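Side-chain contacts in DNA-(apurinic or apyrimidinic site) lyase (Xenopus laevis, PDB 6WCD), which acts in DNA base excision repair as a magnesium-dependent 3'-5' exonuclease and a weak endonuclease that incises the backbone at abasic sites: residues A[6-9]-A[10-13]; A[59-62]-A[63-67]; A[209-212]-A[213-217]. All blocks are in the same frame, centred on the assembly; numbering follows the deposited sequence.

Contact 1 (A[6-9]-A[10-13]). With MG (magnesium ion), chain B; BU1 (1,4-butanediol), chain F.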
ATOM      1  N   TRP A   6      -1.059   0.235  -6.756  1.00 10.07           N
ATOM      2  CA  TRP A   6      -0.224  -0.012  -7.921  1.00  8.52           C
ATOM      3  C   TRP A   6       1.239   0.209  -7.621  1.00  9.13           C
ATOM      4  O   TRP A   6       1.642   1.317  -7.237  1.00 10.74           O
ATOM      5  CB  TRP A   6      -0.634   0.898  -9.076  1.00 10.29           C
ATOM      6  CG  TRP A   6      -0.007   0.591 -10.424  1.00 10.10           C
ATOM      7  CD1 TRP A   6       0.583  -0.599 -10.843  1.00 11.00           C
ATOM      8  CD2 TRP A   6       0.068   1.473 -11.536  1.00 10.76           C
ATOM      9  NE1 TRP A   6       0.964  -0.482 -12.130  1.00 11.91           N
ATOM     10  CE2 TRP A   6       0.702   0.809 -12.577  1.00 11.01           C
ATOM     11  CE3 TRP A   6      -0.344   2.797 -11.743  1.00 11.91           C
ATOM     12  CZ2 TRP A   6       0.921   1.370 -13.834  1.00 13.62           C
ATOM     13  CZ3 TRP A   6      -0.086   3.378 -12.957  1.00 14.86           C
ATOM     14  CH2 TRP A   6       0.513   2.686 -14.009  1.00 14.74           C
ATOM     15  N   ASN A   7       2.064  -0.825  -7.825  1.00 10.17           N
ATOM     16  CA  ASN A   7       3.513  -0.660  -7.787  1.00  9.71           C
ATOM     17  C   ASN A   7       3.876  -0.141  -9.165  1.00 10.61           C
ATOM     18  O   ASN A   7       3.800  -0.858 -10.177  1.00 11.76           O
ATOM     19  CB  ASN A   7       4.232  -1.950  -7.476  1.00 10.34           C
ATOM     20  CG  ASN A   7       5.736  -1.773  -7.523  1.00 13.02           C
ATOM     21  OD1 ASN A   7       6.265  -1.023  -8.323  1.00 12.44           O
ATOM     22  ND2 ASN A   7       6.437  -2.490  -6.670  1.00 16.16           N
ATOM     23  N   ILE A   8       4.179   1.159  -9.223  1.00 10.92           N
ATOM     24  CA  ILE A   8       4.307   1.891 -10.470  1.00  9.77           C
ATOM     25  C   ILE A   8       5.723   1.885 -11.013  1.00 10.10           C
ATOM     26  O   ILE A   8       5.960   2.351 -12.135  1.00 12.12           O
ATOM     27  CB  ILE A   8       3.752   3.323 -10.245  1.00 10.78           C
ATOM     28  CG1 ILE A   8       3.496   4.039 -11.545  1.00 13.28           C
ATOM     29  CG2 ILE A   8       4.694   4.146  -9.360  1.00 12.51           C
ATOM     30  CD1 ILE A   8       2.703   5.394 -11.360  1.00 13.52           C
ATOM     31  N   ASN A   9       6.672   1.301 -10.274  1.00 11.42           N
ATOM     32  CA  ASN A   9       8.052   1.149 -10.744  1.00 10.99           C
ATOM     33  C   ASN A   9       8.653   2.477 -11.185  1.00 11.65           C
ATOM     34  O   ASN A   9       9.391   2.550 -12.174  1.00 15.18           O
ATOM     35  CB  ASN A   9       8.175   0.099 -11.873  1.00 12.17           C
ATOM     36  CG  ASN A   9       9.604  -0.406 -12.027  1.00 14.20           C
ATOM     37  OD1 ASN A   9      10.301  -0.676 -11.045  1.00 15.33           O
ATOM     38  ND2 ASN A   9      10.060  -0.514 -13.252  1.00 18.95           N
ATOM     39  N   GLY A  10       8.341   3.509 -10.402  1.00 11.79           N
ATOM     40  CA  GLY A  10       8.833   4.843 -10.687  1.00 13.33           C
ATOM     41  C   GLY A  10       7.727   5.701 -11.335  1.00 12.52           C
ATOM     42  O   GLY A  10       7.323   5.438 -12.473  1.00 13.92           O
ATOM     43  N   ILE A  11       7.266   6.743 -10.651  1.00 12.31           N
ATOM     44  CA  ILE A  11       6.258   7.633 -11.237  1.00 11.28           C
ATOM     45  C   ILE A  11       6.731   8.220 -12.550  1.00 12.98           C
ATOM     46  O   ILE A  11       6.024   8.203 -13.560  1.00 14.84           O
ATOM     47  CB  ILE A  11       5.872   8.738 -10.257  1.00 12.44           C
ATOM     48  CG1 ILE A  11       5.065   8.167  -9.099  1.00 12.91           C
ATOM     49  CG2 ILE A  11       5.058   9.837 -10.945  1.00 15.18           C
ATOM     50  CD1 ILE A  11       4.785   9.179  -7.979  1.00 13.51           C
ATOM     51  N   ARG A  12       7.930   8.779 -12.570  1.00 14.00           N
ATOM     52  CA  ARG A  12       8.480   9.382 -13.784  1.00 15.22           C
ATOM     53  C   ARG A  12       8.659   8.357 -14.903  1.00 18.24           C
ATOM     54  O   ARG A  12       8.470   8.686 -16.081  1.00 17.88           O
ATOM     55  CB  ARG A  12       9.803  10.065 -13.470  1.00 20.01           C
ATOM     56  CG  ARG A  12       9.673  11.376 -12.660  1.00 18.24           C
ATOM     57  CD  ARG A  12       9.085  12.415 -13.518  1.00 19.46           C
ATOM     58  NE  ARG A  12       9.078  13.748 -12.909  1.00 17.05           N
ATOM     59  CZ  ARG A  12       8.881  14.834 -13.624  1.00 18.12           C
ATOM     60  NH1 ARG A  12       8.670  14.754 -14.939  1.00 17.84           N
ATOM     61  NH2 ARG A  12       8.976  16.043 -13.050  1.00 20.21           N
ATOM     62  N   ALA A  13       9.030   7.113 -14.556  1.00 17.64           N
ATOM     63  CA  ALA A  13       9.359   6.095 -15.550  1.00 17.24           C
ATOM     64  C   ALA A  13       8.145   5.634 -16.371  1.00 16.83           C
ATOM     65  O   ALA A  13       8.333   5.016 -17.428  1.00 18.99           O
ATOM     66  CB  ALA A  13       9.998   4.930 -14.816  1.00 18.11           C
TER
HETATM   67 MG    MG B 401      10.319  -1.933  -9.369  1.00 14.93          MG
HETATM   68  C1  BU1 F 405      13.453   8.940 -14.101  1.00 53.30           C
HETATM   69  C2  BU1 F 405      12.616   8.303 -15.231  1.00 45.68           C
HETATM   70  C3  BU1 F 405      13.098   6.870 -15.469  1.00 65.72           C
HETATM   71  C4  BU1 F 405      12.897   6.441 -16.926  1.00 69.01           C
HETATM   72  O5  BU1 F 405      12.983  10.215 -13.688  1.00 31.80           O
HETATM   73  O6  BU1 F 405      12.880   5.032 -17.024  1.00 66.51           O
HETATM   74  O   HOH W   1       8.310  -2.386  -9.655  1.00 14.35           O
HETATM   75  O   HOH W   2      12.392  -1.511  -9.110  1.00 18.78           O
HETATM   76  O   HOH W   3      10.806  -3.571 -10.538  1.00 18.33           O
HETATM   77  O   HOH W   4      10.329  -3.136  -7.674  1.00 20.33           O
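Ile8 CG2 lies 3.8 Å from Gly10 N, where the chain runs out of strand 2-7 into a loop. Gly10 follows Asn9, whose own backbone is in the positive-phi region, and takes phi 102° and psi 114°; a side chain on it would collide with Asn9 O. Ile11 comes next, its CG1 meeting Ile8 CG2 at 4.0 Å, an apolar contact between the two branched side chains; Ile11 also packs on Leu18 of helix 18-25. Arg12 turns outward to a salt bridge with Asp43, and its CB passes 3.2 Å from O5 of a bound butanediol. Ala13 leans back, its CB 3.6 Å from Asn9 O, and Ala13 N makes a weak backbone bond to Gly10 O. On the polar side the carboxamide of Asn9, with CG anti to the backbone N (chi1 -160°), carries OD1 to the magnesium ion at 2.1 Å. Four waters and Glu34 OE1 bring the metal to six ligands. One of these waters donates to Asn7 OD1 at 2.8 Å, and the same oxygen accepts from Asn9 N at 3.1 Å, an Asx turn in which Asn7, whose ND2 is bonded to the active-site Asp183, probably helps position the metal ligand from the second shell. This is the metal site at the end of the first strand in the DNase I-like nuclease fold.

Contact 2 (A[59-62]-A[63-67])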
ATOM      1  N   SER A  59      12.069   7.884   0.955  1.00 13.39           N
ATOM      2  CA  SER A  59      13.229   7.200   1.488  1.00 14.91           C
ATOM      3  C   SER A  59      14.244   8.212   1.987  1.00 19.30           C
ATOM      4  O   SER A  59      14.496   9.236   1.351  1.00 18.21           O
ATOM      5  CB  SER A  59      13.866   6.365   0.430  1.00 15.25           C
ATOM      6  OG  SER A  59      15.134   5.904   0.839  1.00 25.12           O
ATOM      7  N   ARG A  60      14.912   7.890   3.086  1.00 17.25           N
ATOM      8  CA  ARG A  60      15.929   8.760   3.602  1.00 19.82           C
ATOM      9  C   ARG A  60      17.305   8.150   3.398  1.00 21.71           C
ATOM     10  O   ARG A  60      18.282   8.741   3.828  1.00 25.25           O
ATOM     11  CB  ARG A  60      15.703   8.948   5.101  1.00 19.60           C
ATOM     12  CG  ARG A  60      14.500   9.811   5.427  1.00 26.43           C
ATOM     13  CD  ARG A  60      13.807   9.366   6.690  1.00 39.53           C
ATOM     14  NE  ARG A  60      12.845  10.359   7.164  1.00 53.37           N
ATOM     15  CZ  ARG A  60      11.642  10.568   6.633  1.00 60.54           C
ATOM     16  NH1 ARG A  60      11.226   9.860   5.589  1.00 46.04           N
ATOM     17  NH2 ARG A  60      10.848  11.492   7.158  1.00 40.63           N
ATOM     18  N   VAL A  61      17.418   7.020   2.699  1.00 17.94           N
ATOM     19  CA  VAL A  61      18.719   6.333   2.633  1.00 22.05           C
ATOM     20  C   VAL A  61      19.394   6.316   1.275  1.00 36.10           C
ATOM     21  O   VAL A  61      20.541   5.838   1.177  1.00 32.33           O
ATOM     22  CB  VAL A  61      18.618   4.876   3.134  1.00 26.15           C
ATOM     23  CG1 VAL A  61      18.134   4.838   4.587  1.00 41.98           C
ATOM     24  CG2 VAL A  61      17.775   4.059   2.227  1.00 26.09           C
ATOM     25  N   ARG A  62      18.689   6.692   0.214  1.00 24.36           N
ATOM     26  CA  ARG A  62      19.216   6.609  -1.133  1.00 19.11           C
ATOM     27  C   ARG A  62      18.298   7.432  -2.026  1.00 19.02           C
ATOM     28  O   ARG A  62      17.086   7.326  -1.916  1.00 21.98           O
ATOM     29  CB  ARG A  62      19.157   5.158  -1.637  1.00 21.02           C
ATOM     30  CG  ARG A  62      19.783   4.891  -2.991  1.00 29.19           C
ATOM     31  CD  ARG A  62      19.919   3.386  -3.227  1.00 47.47           C
ATOM     32  NE  ARG A  62      20.470   2.720  -2.050  1.00 62.50           N
ATOM     33  CZ  ARG A  62      20.098   1.528  -1.602  1.00 71.75           C
ATOM     34  NH1 ARG A  62      19.185   0.824  -2.247  1.00 75.52           N
ATOM     35  NH2 ARG A  62      20.662   1.029  -0.511  1.00 63.53           N
ATOM     36  N   SER A  63      18.862   8.227  -2.916  1.00 19.94           N
ATOM     37  CA  SER A  63      18.055   9.035  -3.849  1.00 20.02           C
ATOM     38  C   SER A  63      17.373   8.174  -4.909  1.00 17.84           C
ATOM     39  O   SER A  63      17.937   7.211  -5.451  1.00 21.43           O
ATOM     40  CB  SER A  63      18.972  10.063  -4.491  1.00 25.90           C
ATOM     41  OG  SER A  63      18.289  10.910  -5.397  1.00 22.62           O
ATOM     42  N   GLY A  64      16.124   8.518  -5.199  1.00 16.28           N
ATOM     43  CA  GLY A  64      15.409   7.822  -6.260  1.00 19.03           C
ATOM     44  C   GLY A  64      15.037   6.407  -5.965  1.00 17.34           C
ATOM     45  O   GLY A  64      14.864   5.613  -6.894  1.00 21.79           O
ATOM     46  N   TYR A  65      14.919   6.064  -4.699  1.00 17.38           N
ATOM     47  CA  TYR A  65      14.737   4.701  -4.237  1.00 15.20           C
ATOM     48  C   TYR A  65      13.443   4.546  -3.464  1.00 13.09           C
ATOM     49  O   TYR A  65      13.104   5.410  -2.658  1.00 13.60           O
ATOM     50  CB  TYR A  65      15.941   4.346  -3.364  1.00 15.49           C
ATOM     51  CG  TYR A  65      15.891   3.025  -2.668  1.00 15.56           C
ATOM     52  CD1 TYR A  65      15.710   2.960  -1.306  1.00 16.87           C
ATOM     53  CD2 TYR A  65      16.127   1.844  -3.350  1.00 17.42           C
ATOM     54  CE1 TYR A  65      15.690   1.736  -0.629  1.00 18.33           C
ATOM     55  CE2 TYR A  65      16.096   0.610  -2.662  1.00 20.01           C
ATOM     56  CZ  TYR A  65      15.874   0.579  -1.302  1.00 18.78           C
ATOM     57  OH  TYR A  65      15.911  -0.660  -0.640  1.00 22.73           O
ATOM     58  N   SER A  66      12.760   3.429  -3.707  1.00 12.65           N
ATOM     59  CA  SER A  66      11.586   3.025  -2.902  1.00 12.28           C
ATOM     60  C   SER A  66      10.552   4.146  -2.949  1.00 12.01           C
ATOM     61  O   SER A  66      10.392   4.784  -4.003  1.00 13.44           O
ATOM     62  CB  SER A  66      12.097   2.660  -1.516  1.00 12.65           C
ATOM     63  OG  SER A  66      11.047   2.157  -0.758  1.00 13.51           O
ATOM     64  N   GLY A  67       9.858   4.391  -1.868  1.00 11.24           N
ATOM     65  CA  GLY A  67       8.856   5.420  -1.799  1.00 12.11           C
ATOM     66  C   GLY A  67       7.451   4.941  -2.010  1.00 10.07           C
ATOM     67  O   GLY A  67       7.167   4.097  -2.872  1.00 10.84           O
TER
HETATM   68  O   HOH W   5      11.356   7.359  -1.707  1.00 13.95           O
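The guanidinium of Arg62 lies over one face of the Tyr65 ring in a cation-pi contact, CZ standing 4.2 Å from the ring centroid and only 9° off its normal. NH1 makes the closest approach, 3.1 Å from Tyr65 CE2, with the guanidinium plane tilted 54° to the ring and not laid flat on it. Arg62 starts extended and bends at chi3 (-46°), which swings the guanidinium over the ring; Arg62 CB and Tyr65 CB are 3.7 Å apart. Ser66 CB touches the other face of the ring. At the ring's edge, in its plane, Ser59 OG sits 3.7 Å from Tyr65 CD1; this hydroxyl oxygen accepts a nearly straight bond from Val61 N, an ST turn. A water joins Ser59 N to Tyr65 O, so the inner side of the loop is both packed and hydrogen-bonded. Ser63, in the type II turn from Arg62 to Tyr65, points its CB away and bonds Asp40 through its hydroxyl. The outer side is looser: Val61 CG2 comes no nearer than 4.2 Å to Tyr65 CE1, and Arg62 is exposed. Its charge probably keeps much of its hydration, and the uncharged ring face probably steadies the cation by cation-pi attraction without cancelling that charge.

Contact 3 (A[209-212]-A[213-217])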
ATOM      1  N   GLN A 209       4.691 -18.329   5.494  1.00 22.95           N
ATOM      2  CA  GLN A 209       4.200 -18.673   6.824  1.00 25.57           C
ATOM      3  C   GLN A 209       3.602 -17.441   7.484  1.00 22.16           C
ATOM      4  O   GLN A 209       2.576 -17.523   8.185  1.00 23.75           O
ATOM      5  CB  GLN A 209       5.321 -19.254   7.692  1.00 26.92           C
ATOM      6  CG  GLN A 209       5.790 -20.619   7.230  1.00 37.57           C
ATOM      7  CD  GLN A 209       6.994 -21.112   8.033  1.00 67.93           C
ATOM      8  OE1 GLN A 209       7.615 -20.348   8.774  1.00 72.19           O
ATOM      9  NE2 GLN A 209       7.324 -22.388   7.884  1.00 68.76           N
ATOM     10  N   TRP A 210       4.273 -16.298   7.340  1.00 22.46           N
ATOM     11  CA  TRP A 210       3.745 -15.064   7.923  1.00 21.33           C
ATOM     12  C   TRP A 210       2.377 -14.742   7.358  1.00 18.61           C
ATOM     13  O   TRP A 210       1.422 -14.467   8.107  1.00 21.61           O
ATOM     14  CB  TRP A 210       4.732 -13.901   7.688  1.00 22.44           C
ATOM     15  CG  TRP A 210       4.106 -12.627   8.144  1.00 19.74           C
ATOM     16  CD1 TRP A 210       3.950 -12.238   9.430  1.00 22.06           C
ATOM     17  CD2 TRP A 210       3.471 -11.681   7.338  1.00 17.48           C
ATOM     18  NE1 TRP A 210       3.274 -11.051   9.475  1.00 21.54           N
ATOM     19  CE2 TRP A 210       2.930 -10.688   8.199  1.00 18.21           C
ATOM     20  CE3 TRP A 210       3.293 -11.522   5.962  1.00 19.58           C
ATOM     21  CZ2 TRP A 210       2.259  -9.578   7.709  1.00 18.52           C
ATOM     22  CZ3 TRP A 210       2.628 -10.427   5.492  1.00 20.77           C
ATOM     23  CH2 TRP A 210       2.104  -9.466   6.370  1.00 19.18           C
ATOM     24  N   LEU A 211       2.246 -14.786   6.035  1.00 20.04           N
ATOM     25  CA  LEU A 211       0.973 -14.477   5.399  1.00 23.39           C
ATOM     26  C   LEU A 211      -0.109 -15.449   5.833  1.00 26.07           C
ATOM     27  O   LEU A 211      -1.267 -15.038   6.061  1.00 26.31           O
ATOM     28  CB  LEU A 211       1.119 -14.554   3.884  1.00 32.94           C
ATOM     29  CG  LEU A 211       1.044 -13.326   3.013  1.00 38.26           C
ATOM     30  CD1 LEU A 211       0.808 -13.763   1.588  1.00 33.40           C
ATOM     31  CD2 LEU A 211       0.003 -12.322   3.469  1.00 23.10           C
ATOM     32  N   ASN A 212       0.216 -16.759   5.907  1.00 21.17           N
ATOM     33  CA  ASN A 212      -0.757 -17.757   6.280  1.00 22.39           C
ATOM     34  C   ASN A 212      -1.389 -17.444   7.625  1.00 26.39           C
ATOM     35  O   ASN A 212      -2.578 -17.712   7.823  1.00 31.50           O
ATOM     36  CB  ASN A 212      -0.131 -19.147   6.338  1.00 25.82           C
ATOM     37  CG  ASN A 212       0.207 -19.744   4.969  1.00 36.27           C
ATOM     38  OD1 ASN A 212      -0.392 -19.412   3.967  1.00 36.34           O
ATOM     39  ND2 ASN A 212       1.160 -20.695   4.956  1.00 44.64           N
ATOM     40  N   GLN A 213      -0.603 -16.969   8.602  1.00 22.34           N
ATOM     41  CA  GLN A 213      -1.189 -16.668   9.903  1.00 23.64           C
ATOM     42  C   GLN A 213      -1.770 -15.271   9.977  1.00 24.62           C
ATOM     43  O   GLN A 213      -2.636 -15.023  10.836  1.00 27.63           O
ATOM     44  CB  GLN A 213      -0.172 -16.890  11.037  1.00 23.92           C
ATOM     45  CG  GLN A 213       1.088 -16.091  10.929  1.00 25.51           C
ATOM     46  CD  GLN A 213       0.944 -14.690  11.493  1.00 24.74           C
ATOM     47  OE1 GLN A 213       0.374 -14.477  12.573  1.00 29.08           O
ATOM     48  NE2 GLN A 213       1.480 -13.743  10.782  1.00 22.81           N
ATOM     49  N   PHE A 214      -1.367 -14.366   9.085  1.00 19.99           N
ATOM     50  CA  PHE A 214      -1.900 -13.013   9.100  1.00 20.93           C
ATOM     51  C   PHE A 214      -3.295 -12.975   8.476  1.00 20.57           C
ATOM     52  O   PHE A 214      -4.178 -12.204   8.923  1.00 21.18           O
ATOM     53  CB  PHE A 214      -0.937 -12.080   8.334  1.00 20.66           C
ATOM     54  CG  PHE A 214      -1.312 -10.651   8.393  1.00 19.53           C
ATOM     55  CD1 PHE A 214      -1.369  -9.978   9.605  1.00 17.41           C
ATOM     56  CD2 PHE A 214      -1.581  -9.969   7.248  1.00 21.44           C
ATOM     57  CE1 PHE A 214      -1.722  -8.669   9.679  1.00 19.66           C
ATOM     58  CE2 PHE A 214      -1.931  -8.625   7.310  1.00 26.63           C
ATOM     59  CZ  PHE A 214      -1.983  -7.996   8.527  1.00 20.27           C
ATOM     60  N   LEU A 215      -3.525 -13.829   7.488  1.00 22.01           N
ATOM     61  CA  LEU A 215      -4.788 -13.860   6.753  1.00 20.27           C
ATOM     62  C   LEU A 215      -5.708 -14.917   7.326  1.00 24.49           C
ATOM     63  O   LEU A 215      -5.269 -15.993   7.725  1.00 25.74           O
ATOM     64  CB  LEU A 215      -4.557 -14.142   5.270  1.00 19.29           C
ATOM     65  CG  LEU A 215      -3.707 -13.126   4.529  1.00 22.05           C
ATOM     66  CD1 LEU A 215      -3.521 -13.549   3.098  1.00 29.12           C
ATOM     67  CD2 LEU A 215      -4.342 -11.769   4.569  1.00 22.01           C
ATOM     68  N   GLY A 216      -6.991 -14.603   7.337  1.00 21.70           N
ATOM     69  CA  GLY A 216      -7.995 -15.575   7.634  1.00 22.97           C
ATOM     70  C   GLY A 216      -8.565 -16.194   6.384  1.00 29.47           C
ATOM     71  O   GLY A 216      -8.378 -15.733   5.269  1.00 27.76           O
ATOM     72  N   ASP A 217      -9.272 -17.287   6.563  1.00 28.55           N
ATOM     73  CA  ASP A 217      -9.933 -17.933   5.449  1.00 30.03           C
ATOM     74  C   ASP A 217     -11.429 -17.683   5.536  1.00 38.15           C
ATOM     75  O   ASP A 217     -12.063 -18.074   6.532  1.00 48.39           O
ATOM     76  CB  ASP A 217      -9.637 -19.433   5.464  1.00 56.13           C
ATOM     77  CG  ASP A 217      -9.778 -20.056   4.096  1.00 74.71           C
ATOM     78  OD1 ASP A 217     -10.859 -19.901   3.479  1.00 74.26           O
ATOM     79  OD2 ASP A 217      -8.798 -20.680   3.631  1.00 83.06           O
TER
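Trp210 and Phe214, one helical turn apart, lie side by side and point the same way, their rings forming an offset stack. The six-membered ring of the indole and the phenyl ring have centroids 4.9 Å apart and planes only 16° from parallel, with Trp210 CZ2 over the phenyl face, 3.8 Å from Phe214 CG. Phe214 CB adds a CH-pi contact to the indole face. Both rings leave the helix with CG anti to the backbone N (chi1 173° and -174°), which sets them alongside each other. Gln213 is turned differently: its chain, bent at chi2, folds back toward the carbonyl of Trp210, the amide plane oblique to the indole, and NE2 donates to Trp210 O at 2.8 Å, on a lone pair in the carbonyl plane. That oxygen also takes Phe214 N at 3.0 Å, while NE2 has a second acceptor in Gln165 OE1. Leu211 and Leu215 form a further side-by-side pair, CD2 to CD1 at 3.7 Å, while Leu215 N bonds to Leu211 O at 2.9 Å. Replacing Trp210 by alanine is likely to leave one face of the Phe214 ring without its stacking partner and to open a gap beside Tyr161, which stacks on the indole. Such i to i+4 pairing is typical of side chains along one face of an alpha-helix, here the C-terminal part of helix 206-214, packed against helix 152-173 and strand 269-278 in the nuclease domain.

In the fold
All three are local contacts within the catalytic nuclease domain and follow one another along the chain. Contact 1 leaves strand 2-7, and contact 2 fills the loop between strands 53-57 and 68-72; these three strands belong to the same six-stranded sheet. The two centres are about 13 Å apart; contact 1 holds a magnesium ligand and contact 2 lies nearby, the Tyr65 side chain being about 9 Å from the ion. Contact 3, at the end of helix 206-214, packs on strand 269-278 of the second sheet. Its centre is about 28 Å from that of contact 1, across the chain's centre, yet the side chain of Trp210 is about 9 Å from that of Asn185, the probable transition-state stabiliser. The contacts thus approach the active-site region from different parts of the fold.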